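Local atomic coordinates of putative iron-regulated protein A (Parabacteroides distasonis ATCC 8503, PDB entry 4ECG), a protein that is of unknown function but binds calcium ions and, as an imelysin-like protein of the M75 family, may take part in iron uptake and possibly peptidase activity. Residues A[43-48]-A[190-195]; A[53-58]-A[182-187]; A[256-261]-A[268-273]; A[332-337]-A[366-371]. All blocks are in the same frame, centred on the assembly; numbering follows the deposited sequence.

Three of the four contacts are buried pairings of nearly antiparallel helices, and contact 3 is the more open exception. Contacts 1 and 2 hold the same two helices, 29-68 and 171-196, together at points whose centres lie about 13 Å apart, contact 2 being nested inside the loop that contact 1 closes. Contact 1 is aromatic and uses a bridging water; contact 2 relies on selenomethionines, a leucine and a tyrosine. Contact 4 joins helices 324-343 and 355-377 and mixes an apolar side built round one leucine with a water-linked polar one. Contact 3 is short-range, closing a short loop between two helices with an N-cap and a side-chain hydrogen bond, far from contacts 1 and 2.

Contact 1. Residues A[43-48]-A[190-195]; sequences VALPTY and DLYNGW
Y48 and W195 bring their rings together between the two helices. CE2 of Y48 lies over one face of the indole, toward its rim and 3.4 Å from W195 NE1, with the planes inclined at 52° in an oblique pairing. The tyrosine takes a chi1 of -75°, which sets CG anti to the carbonyl carbon. L191 crosses the Y48 ring at about a right angle and places CG over one face, 4.0 Å from the ring centroid, a CH-pi contact well served by a branched side chain. A44 presents CB to the indole face that also receives Y48 CE2, 4.2 Å from the centroid of the six-membered ring; a small residue suits a place where the helix backbone comes so near a broad ring. L45 lays CD2 against W195 CB at 3.8 Å, and Y192 turns its ring edge to Y48 CB and the carbonyl of L45. The polar ends share one water, which accepts from W195 NE1 at 2.9 Å in the indole plane and lies 2.9 Å from Y48 OH, so both buried groups find a partner. F94 and Y208 extend the cluster with edge-to-face rings on Y48 and W195 respectively. The helix axes approach to 9.6 Å at 148°, an antiparallel pair consistent with the helical-bundle architecture of imelysin-like proteins.

Contact 2. Residues A[53-58]-A[182-187]; sequences TKMTAY and ERMLSD
The Y58 ring meets M184 obliquely: the methyl carbon CE of this selenomethionine lies 3.7 Å from Y58 CE2, and its selenium stands 5.1 Å from the ring centroid. This is a Met-aromatic contact within an antiparallel helix pair, axes at 164° and 9.4 Å apart as in a helical bundle. A second flat group, the R183 guanidinium, has the D187 carboxylate at its edge, where NE and OD1 form a salt bridge. Between the helices, M55 crosses M184 at about a right angle and brings its own selenium 3.7 Å from M184 CE. Long, flexible side chains suit this place because they can bend to lie across one another, as M55 does at chi2 (66°). F148 and A151 of helix 147-155 and V84 and A80 of helix 71-89 pack around this cluster. The hydroxyl of Y58 is hydrogen-bonded to S181 OG, and an alanine here would probably open a gap beside M184 and leave the S181 hydroxyl without that mate. M55 CG lies 3.6 Å from L185 CA, the two side chains running alongside in opposing senses. T56 OG1 is bonded to L52 O, and L185 CD1 packs 3.5 Å from that same T56 OG1.

Contact 3. Residues A[256-261]-A[268-273]; sequences TAWNGS and PNNPGV
N270 has CG anti to its backbone N (chi1 -177°), carrying it out toward the serine, and chi2 (-86°) turns the amide so that ND2 faces S261 OG and OD1 faces V273 N; S261 holds OG between its backbone N and carbonyl carbon (chi1 81°). N270 ND2 donates to S261 OG at 2.9 Å, the serine oxygen tilted somewhat from the amide plane. S261 OG in turn donates to W258 O at 2.8 Å and accepts from K263 N, a dual role that suits a hydroxyl. OD1 of N270 accepts from V273 N at 2.9 Å on a lone pair in the carbonyl plane: N270 is the N-cap of helix 271-275, a role asparagine fills well. OD1 also lies 3.4 Å from W258 CE3, at the edge of the indole. ND2 has a further partner in N262 OD1; an alanine at N270 would probably leave V273 N without its cap and S261 OG without its bond from across the loop, so that the loop is held less firmly. G272 approaches the W258 backbone, CA to CA 4.1 Å, where a beta carbon would run into W258 CB. A257 CB rests 3.7 Å from P271 O, and P271 CG packs on S261 CB. With L352 touching W258, the contact joins helix 239-259, on which D253, a calcium ligand, lies one turn before A257, to the start of helix 271-275.

Contact 4. Residues A[332-337]-A[366-371]; sequences VQIDKT and ADLTTG
Q333 and D367 meet in the polar half of this contact, the amide and carboxylate planes at 90° to each other and Q333 NE2 lying 3.6 Å from D367 CB. Q333 bends at chi2 (62°), and its NE2 donates to a water at 2.8 Å that donates a hydrogen bond to D367 OD2 at 3.0 Å. The same water takes a weak bond from K336 NZ, so one molecule links a neutral amide to two opposite charges whose ends stand too far apart for a salt bridge. T337 OG1 donates to Q333 O at 2.7 Å, reaching that oxygen from the face opposite the T337 backbone N-H; a threonine inside a helix can thus satisfy its hydroxyl within its own turn. The apolar half centres on L368, a branched side chain that spreads its two methyls to separate partners. CD1 touches I334 CG1 at 3.9 Å, while CD2 lies 3.8 Å from T337 OG1. The aliphatic part of Q333, at CG, packs against L368 CA. Helices 324-343 and 355-377 run antiparallel here at 155°, 9.5 Å between axes, with helix 284-300 touching I334, T337 and L368 and helix 239-259 reaching L368 through S243.

Contact 1. Residues A[43-48]-A[190-195]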
loop_
_atom_site.group_PDB
_atom_site.type_symbol
_atom_site.label_atom_id
_atom_site.label_comp_id
_atom_site.label_asym_id
_atom_site.label_seq_id
_atom_site.Cartn_x
_atom_site.Cartn_y
_atom_site.Cartn_z
ATOM N N VAL A 43 -6.823 11.566 -7.244
ATOM C CA VAL A 43 -6.361 10.265 -6.721
ATOM C C VAL A 43 -5.352 10.433 -5.547
ATOM O O VAL A 43 -5.693 10.128 -4.422
ATOM C CB VAL A 43 -5.859 9.289 -7.804
ATOM C CG1 VAL A 43 -5.517 7.966 -7.140
ATOM C CG2 VAL A 43 -6.934 9.034 -8.837
ATOM N N ALA A 44 -4.170 10.995 -5.793
ATOM C CA ALA A 44 -3.114 11.141 -4.767
ATOM C C ALA A 44 -3.550 11.979 -3.567
ATOM O O ALA A 44 -3.721 11.445 -2.476
ATOM C CB ALA A 44 -1.821 11.740 -5.380
ATOM N N LEU A 45 -3.694 13.292 -3.757
ATOM C CA LEU A 45 -3.922 14.203 -2.639
ATOM C C LEU A 45 -5.152 13.773 -1.805
ATOM O O LEU A 45 -5.072 13.759 -0.591
ATOM C CB LEU A 45 -4.037 15.681 -3.089
ATOM C CG LEU A 45 -2.763 16.494 -3.375
ATOM C CD1 LEU A 45 -3.092 17.892 -3.920
ATOM C CD2 LEU A 45 -1.922 16.629 -2.120
ATOM N N PRO A 46 -6.280 13.389 -2.434
ATOM C CA PRO A 46 -7.422 12.926 -1.592
ATOM C C PRO A 46 -7.187 11.602 -0.857
ATOM O O PRO A 46 -7.603 11.458 0.261
ATOM C CB PRO A 46 -8.563 12.785 -2.586
ATOM C CG PRO A 46 -8.193 13.638 -3.736
ATOM C CD PRO A 46 -6.690 13.587 -3.827
ATOM N N THR A 47 -6.471 10.656 -1.442
ATOM C CA THR A 47 -6.180 9.406 -0.744
ATOM C C THR A 47 -5.380 9.729 0.519
ATOM O O THR A 47 -5.643 9.218 1.592
ATOM C CB THR A 47 -5.425 8.413 -1.637
ATOM O OG1 THR A 47 -6.217 8.010 -2.781
ATOM C CG2 THR A 47 -5.007 7.196 -0.860
ATOM N N TYR A 48 -4.420 10.616 0.389
ATOM C CA TYR A 48 -3.527 10.937 1.480
ATOM C C TYR A 48 -4.263 11.788 2.504
ATOM O O TYR A 48 -4.047 11.660 3.681
ATOM C CB TYR A 48 -2.312 11.680 0.925
ATOM C CG TYR A 48 -1.286 10.829 0.182
ATOM C CD1 TYR A 48 -0.992 9.547 0.577
ATOM C CD2 TYR A 48 -0.561 11.338 -0.862
ATOM C CE1 TYR A 48 -0.029 8.769 -0.082
ATOM C CE2 TYR A 48 0.407 10.564 -1.540
ATOM C CZ TYR A 48 0.689 9.285 -1.123
ATOM O OH TYR A 48 1.631 8.499 -1.759
ATOM N N ASP A 190 3.661 13.975 7.366
ATOM C CA ASP A 190 4.756 14.327 6.475
ATOM C C ASP A 190 4.398 13.949 5.026
ATOM O O ASP A 190 4.660 14.702 4.111
ATOM C CB ASP A 190 6.108 13.757 6.945
ATOM C CG ASP A 190 6.652 14.474 8.213
ATOM O OD1 ASP A 190 6.173 15.570 8.506
ATOM O OD2 ASP A 190 7.520 13.934 8.932
ATOM N N LEU A 191 3.716 12.836 4.849
ATOM C CA LEU A 191 3.343 12.331 3.538
ATOM C C LEU A 191 2.392 13.298 2.841
ATOM O O LEU A 191 2.590 13.644 1.676
ATOM C CB LEU A 191 2.660 10.946 3.704
ATOM C CG LEU A 191 2.333 10.096 2.487
ATOM C CD1 LEU A 191 3.525 10.051 1.515
ATOM C CD2 LEU A 191 1.915 8.680 2.946
ATOM N N TYR A 192 1.338 13.693 3.543
ATOM C CA TYR A 192 0.308 14.540 2.948
ATOM C C TYR A 192 0.893 15.929 2.742
ATOM O O TYR A 192 0.803 16.448 1.620
ATOM C CB TYR A 192 -0.986 14.581 3.776
ATOM C CG TYR A 192 -1.975 15.625 3.346
ATOM C CD1 TYR A 192 -2.683 15.492 2.159
ATOM C CD2 TYR A 192 -2.201 16.757 4.117
ATOM C CE1 TYR A 192 -3.597 16.458 1.746
ATOM C CE2 TYR A 192 -3.139 17.722 3.722
ATOM C CZ TYR A 192 -3.833 17.565 2.533
ATOM O OH TYR A 192 -4.740 18.514 2.114
ATOM N N ASN A 193 1.526 16.494 3.784
ATOM C CA ASN A 193 2.215 17.792 3.636
ATOM C C ASN A 193 3.289 17.786 2.587
ATOM O O ASN A 193 3.440 18.741 1.883
ATOM C CB ASN A 193 2.806 18.317 4.937
ATOM C CG ASN A 193 1.737 18.632 5.971
ATOM O OD1 ASN A 193 0.645 19.018 5.634
ATOM N ND2 ASN A 193 2.046 18.400 7.229
ATOM N N GLY A 194 4.041 16.714 2.473
ATOM C CA GLY A 194 5.086 16.654 1.456
ATOM C C GLY A 194 4.524 16.826 0.046
ATOM O O GLY A 194 5.105 17.505 -0.762
ATOM N N TRP A 195 3.391 16.201 -0.239
ATOM C CA TRP A 195 2.715 16.384 -1.509
ATOM C C TRP A 195 2.089 17.761 -1.609
ATOM O O TRP A 195 2.236 18.417 -2.639
ATOM C CB TRP A 195 1.642 15.311 -1.714
ATOM C CG TRP A 195 2.186 14.039 -2.258
ATOM C CD1 TRP A 195 2.905 13.056 -1.583
ATOM C CD2 TRP A 195 2.104 13.568 -3.618
ATOM N NE1 TRP A 195 3.285 12.059 -2.437
ATOM C CE2 TRP A 195 2.820 12.294 -3.658
ATOM C CE3 TRP A 195 1.550 14.043 -4.747
ATOM C CZ2 TRP A 195 2.901 11.550 -4.794
ATOM C CZ3 TRP A 195 1.637 13.289 -5.884
ATOM C CH2 TRP A 195 2.271 12.055 -5.905
HETATM O O HOH W 1 4.340 9.372 -2.301
#

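Contact 2. Residues A[53-58]-A[182-187]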
loop_
_atom_site.group_PDB
_atom_site.type_symbol
_atom_site.label_atom_id
_atom_site.label_comp_id
_atom_site.label_asym_id
_atom_site.label_seq_id
_atom_site.Cartn_x
_atom_site.Cartn_y
_atom_site.Cartn_z
ATOM N N THR A 53 -6.805 12.111 7.927
ATOM C CA THR A 53 -8.018 12.215 8.742
ATOM C C THR A 53 -8.153 10.910 9.530
ATOM O O THR A 53 -8.320 10.942 10.738
ATOM C CB THR A 53 -9.288 12.527 7.904
ATOM O OG1 THR A 53 -9.152 13.800 7.239
ATOM C CG2 THR A 53 -10.539 12.540 8.783
ATOM N N LYS A 54 -8.015 9.763 8.865
ATOM C CA LYS A 54 -8.231 8.485 9.525
ATOM C C LYS A 54 -7.099 8.172 10.516
ATOM O O LYS A 54 -7.341 7.500 11.533
ATOM C CB LYS A 54 -8.382 7.321 8.529
ATOM C CG LYS A 54 -9.402 7.471 7.400
ATOM C CD LYS A 54 -10.754 6.932 7.757
ATOM C CE LYS A 54 -11.819 7.180 6.677
ATOM N NZ LYS A 54 -11.634 6.228 5.562
HETATM N N MSE A 55 -5.876 8.645 10.227
HETATM C CA MSE A 55 -4.738 8.459 11.138
HETATM C C MSE A 55 -4.881 9.286 12.422
HETATM O O MSE A 55 -4.561 8.821 13.486
HETATM C CB MSE A 55 -3.397 8.742 10.450
HETATM C CG MSE A 55 -2.186 8.329 11.261
HETATM SE SE MSE A 55 -2.065 6.360 11.513
HETATM C CE MSE A 55 -1.195 5.982 9.850
ATOM N N THR A 56 -5.346 10.498 12.310
ATOM C CA THR A 56 -5.711 11.290 13.465
ATOM C C THR A 56 -6.816 10.605 14.285
ATOM O O THR A 56 -6.706 10.552 15.491
ATOM C CB THR A 56 -6.076 12.734 13.047
ATOM O OG1 THR A 56 -4.997 13.288 12.240
ATOM C CG2 THR A 56 -6.413 13.671 14.323
ATOM N N ALA A 57 -7.833 10.007 13.669
ATOM C CA ALA A 57 -8.849 9.257 14.467
ATOM C C ALA A 57 -8.202 8.044 15.137
ATOM O O ALA A 57 -8.460 7.729 16.331
ATOM C CB ALA A 57 -10.017 8.810 13.625
ATOM N N TYR A 58 -7.322 7.378 14.399
ATOM C CA TYR A 58 -6.651 6.226 14.961
ATOM C C TYR A 58 -5.804 6.576 16.209
ATOM O O TYR A 58 -5.896 5.879 17.210
ATOM C CB TYR A 58 -5.828 5.507 13.930
ATOM C CG TYR A 58 -4.858 4.545 14.562
ATOM C CD1 TYR A 58 -5.229 3.265 14.933
ATOM C CD2 TYR A 58 -3.540 4.916 14.758
ATOM C CE1 TYR A 58 -4.291 2.391 15.535
ATOM C CE2 TYR A 58 -2.605 4.055 15.307
ATOM C CZ TYR A 58 -2.977 2.817 15.713
ATOM O OH TYR A 58 -2.013 2.104 16.311
ATOM N N GLU A 182 2.117 7.689 17.677
ATOM C CA GLU A 182 2.583 9.092 17.450
ATOM C C GLU A 182 3.360 9.166 16.149
ATOM O O GLU A 182 3.226 10.081 15.373
ATOM C CB GLU A 182 3.540 9.589 18.548
ATOM C CG GLU A 182 2.857 10.255 19.725
ATOM C CD GLU A 182 3.733 10.416 20.995
ATOM O OE1 GLU A 182 4.953 10.774 20.908
ATOM O OE2 GLU A 182 3.146 10.201 22.078
ATOM N N ARG A 183 4.228 8.198 15.952
ATOM C CA ARG A 183 5.103 8.229 14.828
ATOM C C ARG A 183 4.323 7.842 13.542
ATOM O O ARG A 183 4.611 8.382 12.477
ATOM C CB ARG A 183 6.321 7.328 15.080
ATOM C CG ARG A 183 7.249 7.211 13.865
ATOM C CD ARG A 183 7.769 8.597 13.492
ATOM N NE ARG A 183 8.843 8.603 12.504
ATOM C CZ ARG A 183 10.157 8.563 12.787
ATOM N NH1 ARG A 183 10.606 8.466 14.001
ATOM N NH2 ARG A 183 11.043 8.600 11.818
HETATM N N MSE A 184 3.333 6.947 13.641
HETATM C CA MSE A 184 2.504 6.659 12.480
HETATM C C MSE A 184 1.841 7.981 12.000
HETATM O O MSE A 184 1.885 8.267 10.807
HETATM C CB MSE A 184 1.461 5.555 12.731
HETATM C CG MSE A 184 2.023 4.150 12.758
HETATM SE SE MSE A 184 0.913 2.830 13.617
HETATM C CE MSE A 184 -0.557 3.077 12.436
ATOM N N LEU A 185 1.291 8.768 12.935
ATOM C CA LEU A 185 0.620 10.063 12.641
ATOM C C LEU A 185 1.583 11.056 12.039
ATOM O O LEU A 185 1.291 11.704 11.060
ATOM C CB LEU A 185 -0.040 10.691 13.907
ATOM C CG LEU A 185 -0.788 12.013 13.721
ATOM C CD1 LEU A 185 -1.797 11.921 12.569
ATOM C CD2 LEU A 185 -1.404 12.496 15.039
ATOM N N SER A 186 2.746 11.151 12.630
ATOM C CA SER A 186 3.762 12.096 12.196
ATOM C C SER A 186 4.183 11.799 10.718
ATOM O O SER A 186 4.304 12.728 9.903
ATOM C CB SER A 186 4.959 11.971 13.144
ATOM O OG SER A 186 5.979 12.785 12.709
ATOM N N ASP A 187 4.403 10.516 10.399
ATOM C CA ASP A 187 4.826 10.090 9.065
ATOM C C ASP A 187 3.711 10.424 8.068
ATOM O O ASP A 187 3.968 10.946 7.001
ATOM C CB ASP A 187 5.187 8.588 9.016
ATOM C CG ASP A 187 6.537 8.238 9.730
ATOM O OD1 ASP A 187 7.351 9.167 9.993
ATOM O OD2 ASP A 187 6.797 7.001 10.000
#

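Contact 3. Residues A[256-261]-A[268-273]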
loop_
_atom_site.group_PDB
_atom_site.type_symbol
_atom_site.label_atom_id
_atom_site.label_comp_id
_atom_site.label_asym_id
_atom_site.label_seq_id
_atom_site.Cartn_x
_atom_site.Cartn_y
_atom_site.Cartn_z
ATOM N N THR A 256 5.240 -20.069 -0.940
ATOM C CA THR A 256 6.444 -20.885 -1.176
ATOM C C THR A 256 6.924 -21.473 0.162
ATOM O O THR A 256 7.200 -22.681 0.271
ATOM C CB THR A 256 7.591 -20.087 -1.837
ATOM O OG1 THR A 256 7.128 -19.546 -3.065
ATOM C CG2 THR A 256 8.885 -21.018 -2.098
ATOM N N ALA A 257 6.969 -20.623 1.183
ATOM C CA ALA A 257 7.419 -20.998 2.523
ATOM C C ALA A 257 6.535 -22.093 3.080
ATOM O O ALA A 257 7.033 -23.074 3.613
ATOM C CB ALA A 257 7.425 -19.765 3.461
ATOM N N TRP A 258 5.217 -21.924 2.935
ATOM C CA TRP A 258 4.232 -22.926 3.355
ATOM C C TRP A 258 4.428 -24.248 2.696
ATOM O O TRP A 258 4.386 -25.276 3.366
ATOM C CB TRP A 258 2.848 -22.411 3.060
ATOM C CG TRP A 258 1.724 -23.366 3.305
ATOM C CD1 TRP A 258 1.055 -24.116 2.359
ATOM C CD2 TRP A 258 1.040 -23.668 4.575
ATOM N NE1 TRP A 258 0.060 -24.864 2.926
ATOM C CE2 TRP A 258 -0.016 -24.635 4.247
ATOM C CE3 TRP A 258 1.184 -23.251 5.880
ATOM C CZ2 TRP A 258 -0.889 -25.145 5.217
ATOM C CZ3 TRP A 258 0.301 -23.747 6.844
ATOM C CH2 TRP A 258 -0.719 -24.673 6.523
ATOM N N ASN A 259 4.656 -24.233 1.386
ATOM C CA ASN A 259 4.927 -25.482 0.647
ATOM C C ASN A 259 6.156 -26.268 1.148
ATOM O O ASN A 259 6.089 -27.472 1.230
ATOM C CB ASN A 259 4.968 -25.254 -0.872
ATOM C CG ASN A 259 3.605 -24.851 -1.423
ATOM O OD1 ASN A 259 2.571 -25.257 -0.894
ATOM N ND2 ASN A 259 3.595 -24.038 -2.472
ATOM N N GLY A 260 7.241 -25.578 1.499
ATOM C CA GLY A 260 8.368 -26.210 2.151
ATOM C C GLY A 260 8.125 -26.620 3.611
ATOM O O GLY A 260 8.969 -27.292 4.170
ATOM N N SER A 261 6.991 -26.258 4.239
ATOM C CA SER A 261 6.825 -26.469 5.704
ATOM C C SER A 261 6.041 -27.726 6.137
ATOM O O SER A 261 5.680 -28.564 5.325
ATOM C CB SER A 261 6.139 -25.241 6.314
ATOM O OG SER A 261 4.714 -25.288 6.107
ATOM N N PRO A 268 2.801 -21.863 15.813
ATOM C CA PRO A 268 3.294 -20.486 15.846
ATOM C C PRO A 268 4.643 -20.209 15.108
ATOM O O PRO A 268 4.958 -19.055 14.872
ATOM C CB PRO A 268 3.448 -20.205 17.359
ATOM C CG PRO A 268 3.635 -21.549 17.979
ATOM C CD PRO A 268 2.807 -22.493 17.151
ATOM N N ASN A 269 5.428 -21.232 14.763
ATOM C CA ASN A 269 6.659 -21.013 13.971
ATOM C C ASN A 269 6.609 -21.414 12.505
ATOM O O ASN A 269 7.650 -21.412 11.827
ATOM C CB ASN A 269 7.843 -21.692 14.643
ATOM C CG ASN A 269 8.109 -21.091 15.991
ATOM O OD1 ASN A 269 7.974 -21.778 17.004
ATOM N ND2 ASN A 269 8.368 -19.769 16.024
ATOM N N ASN A 270 5.410 -21.711 12.010
ATOM C CA ASN A 270 5.249 -22.033 10.607
ATOM C C ASN A 270 5.753 -20.884 9.744
ATOM O O ASN A 270 5.291 -19.764 9.890
ATOM C CB ASN A 270 3.813 -22.356 10.256
ATOM C CG ASN A 270 3.667 -22.759 8.821
ATOM O OD1 ASN A 270 3.510 -21.894 7.952
ATOM N ND2 ASN A 270 3.735 -24.072 8.549
ATOM N N PRO A 271 6.759 -21.155 8.899
ATOM C CA PRO A 271 7.341 -20.061 8.108
ATOM C C PRO A 271 6.378 -19.437 7.073
ATOM O O PRO A 271 6.501 -18.267 6.739
ATOM C CB PRO A 271 8.564 -20.712 7.433
ATOM C CG PRO A 271 8.351 -22.213 7.560
ATOM C CD PRO A 271 7.525 -22.417 8.788
ATOM N N GLY A 272 5.438 -20.210 6.562
ATOM C CA GLY A 272 4.417 -19.643 5.724
ATOM C C GLY A 272 3.566 -18.646 6.492
ATOM O O GLY A 272 3.395 -17.506 6.042
ATOM N N VAL A 273 3.002 -19.086 7.620
ATOM C CA VAL A 273 2.157 -18.191 8.416
ATOM C C VAL A 273 2.962 -16.949 8.729
ATOM O O VAL A 273 2.501 -15.850 8.433
ATOM C CB VAL A 273 1.588 -18.815 9.707
ATOM C CG1 VAL A 273 0.904 -17.744 10.570
ATOM C CG2 VAL A 273 0.614 -19.914 9.376
#

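Contact 4. Residues A[332-337]-A[366-371]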
loop_
_atom_site.group_PDB
_atom_site.type_symbol
_atom_site.label_atom_id
_atom_site.label_comp_id
_atom_site.label_asym_id
_atom_site.label_seq_id
_atom_site.Cartn_x
_atom_site.Cartn_y
_atom_site.Cartn_z
ATOM N N VAL A 332 -10.985 -5.398 -18.070
ATOM C CA VAL A 332 -11.268 -6.781 -17.668
ATOM C C VAL A 332 -10.239 -7.235 -16.624
ATOM O O VAL A 332 -10.583 -7.794 -15.595
ATOM C CB VAL A 332 -11.299 -7.739 -18.916
ATOM C CG1 VAL A 332 -11.101 -9.212 -18.530
ATOM C CG2 VAL A 332 -12.599 -7.550 -19.752
ATOM N N GLN A 333 -8.978 -6.927 -16.843
ATOM C CA GLN A 333 -7.916 -7.487 -16.030
ATOM C C GLN A 333 -7.866 -6.900 -14.630
ATOM O O GLN A 333 -7.544 -7.624 -13.691
ATOM C CB GLN A 333 -6.551 -7.298 -16.712
ATOM C CG GLN A 333 -5.462 -8.185 -16.184
ATOM C CD GLN A 333 -5.734 -9.669 -16.362
ATOM O OE1 GLN A 333 -6.146 -10.115 -17.422
ATOM N NE2 GLN A 333 -5.463 -10.453 -15.311
ATOM N N ILE A 334 -8.130 -5.605 -14.475
ATOM C CA ILE A 334 -8.163 -4.982 -13.118
ATOM C C ILE A 334 -9.234 -5.732 -12.293
ATOM O O ILE A 334 -8.981 -6.249 -11.194
ATOM C CB ILE A 334 -8.426 -3.437 -13.165
ATOM C CG1 ILE A 334 -7.191 -2.711 -13.747
ATOM C CG2 ILE A 334 -8.769 -2.892 -11.786
ATOM C CD1 ILE A 334 -7.458 -1.359 -14.399
ATOM N N ASP A 335 -10.421 -5.828 -12.874
ATOM C CA ASP A 335 -11.528 -6.540 -12.223
ATOM C C ASP A 335 -11.273 -8.050 -12.020
ATOM O O ASP A 335 -11.640 -8.590 -11.002
ATOM C CB ASP A 335 -12.824 -6.282 -12.987
ATOM C CG ASP A 335 -13.468 -4.903 -12.638
ATOM O OD1 ASP A 335 -12.947 -4.133 -11.795
ATOM O OD2 ASP A 335 -14.522 -4.586 -13.224
ATOM N N LYS A 336 -10.603 -8.718 -12.956
ATOM C CA LYS A 336 -10.262 -10.147 -12.797
ATOM C C LYS A 336 -9.271 -10.351 -11.623
ATOM O O LYS A 336 -9.322 -11.331 -10.903
ATOM C CB LYS A 336 -9.639 -10.621 -14.099
ATOM C CG LYS A 336 -9.832 -12.074 -14.483
ATOM C CD LYS A 336 -9.385 -12.262 -15.945
ATOM C CE LYS A 336 -8.585 -13.546 -16.157
ATOM N NZ LYS A 336 -8.015 -13.665 -17.529
ATOM N N THR A 337 -8.403 -9.378 -11.404
ATOM C CA THR A 337 -7.345 -9.512 -10.411
ATOM C C THR A 337 -7.936 -9.319 -9.030
ATOM O O THR A 337 -7.628 -10.088 -8.140
ATOM C CB THR A 337 -6.169 -8.531 -10.686
ATOM O OG1 THR A 337 -5.729 -8.704 -12.049
ATOM C CG2 THR A 337 -5.004 -8.741 -9.684
ATOM N N ALA A 366 0.196 -11.213 -12.516
ATOM C CA ALA A 366 1.312 -11.249 -13.473
ATOM C C ALA A 366 0.825 -10.654 -14.845
ATOM O O ALA A 366 1.523 -9.842 -15.484
ATOM C CB ALA A 366 1.906 -12.661 -13.605
ATOM N N ASP A 367 -0.377 -11.038 -15.271
ATOM C CA ASP A 367 -1.020 -10.441 -16.465
ATOM C C ASP A 367 -1.355 -8.918 -16.323
ATOM O O ASP A 367 -1.295 -8.202 -17.277
ATOM C CB ASP A 367 -2.309 -11.227 -16.847
ATOM C CG ASP A 367 -2.022 -12.673 -17.327
ATOM O OD1 ASP A 367 -0.888 -12.953 -17.776
ATOM O OD2 ASP A 367 -2.944 -13.526 -17.283
ATOM N N LEU A 368 -1.697 -8.416 -15.145
ATOM C CA LEU A 368 -1.998 -6.983 -14.988
ATOM C C LEU A 368 -0.666 -6.259 -15.148
ATOM O O LEU A 368 -0.594 -5.225 -15.776
ATOM C CB LEU A 368 -2.598 -6.696 -13.613
ATOM C CG LEU A 368 -3.040 -5.285 -13.222
ATOM C CD1 LEU A 368 -3.857 -4.605 -14.334
ATOM C CD2 LEU A 368 -3.830 -5.404 -11.929
ATOM N N THR A 369 0.401 -6.856 -14.628
ATOM C CA THR A 369 1.737 -6.295 -14.791
ATOM C C THR A 369 2.178 -6.199 -16.252
ATOM O O THR A 369 2.705 -5.204 -16.664
ATOM C CB THR A 369 2.769 -7.102 -14.022
ATOM O OG1 THR A 369 2.438 -7.040 -12.623
ATOM C CG2 THR A 369 4.219 -6.545 -14.310
ATOM N N THR A 370 1.973 -7.237 -17.033
ATOM C CA THR A 370 2.265 -7.188 -18.443
ATOM C C THR A 370 1.466 -6.097 -19.133
ATOM O O THR A 370 1.996 -5.345 -19.943
ATOM C CB THR A 370 1.910 -8.527 -19.088
ATOM O OG1 THR A 370 2.683 -9.537 -18.451
ATOM C CG2 THR A 370 2.224 -8.528 -20.597
ATOM N N GLY A 371 0.173 -6.020 -18.815
ATOM C CA GLY A 371 -0.740 -5.039 -19.431
ATOM C C GLY A 371 -0.319 -3.605 -19.156
ATOM O O GLY A 371 -0.258 -2.768 -20.067
HETATM O O HOH W 2 -5.422 -13.250 -15.641
#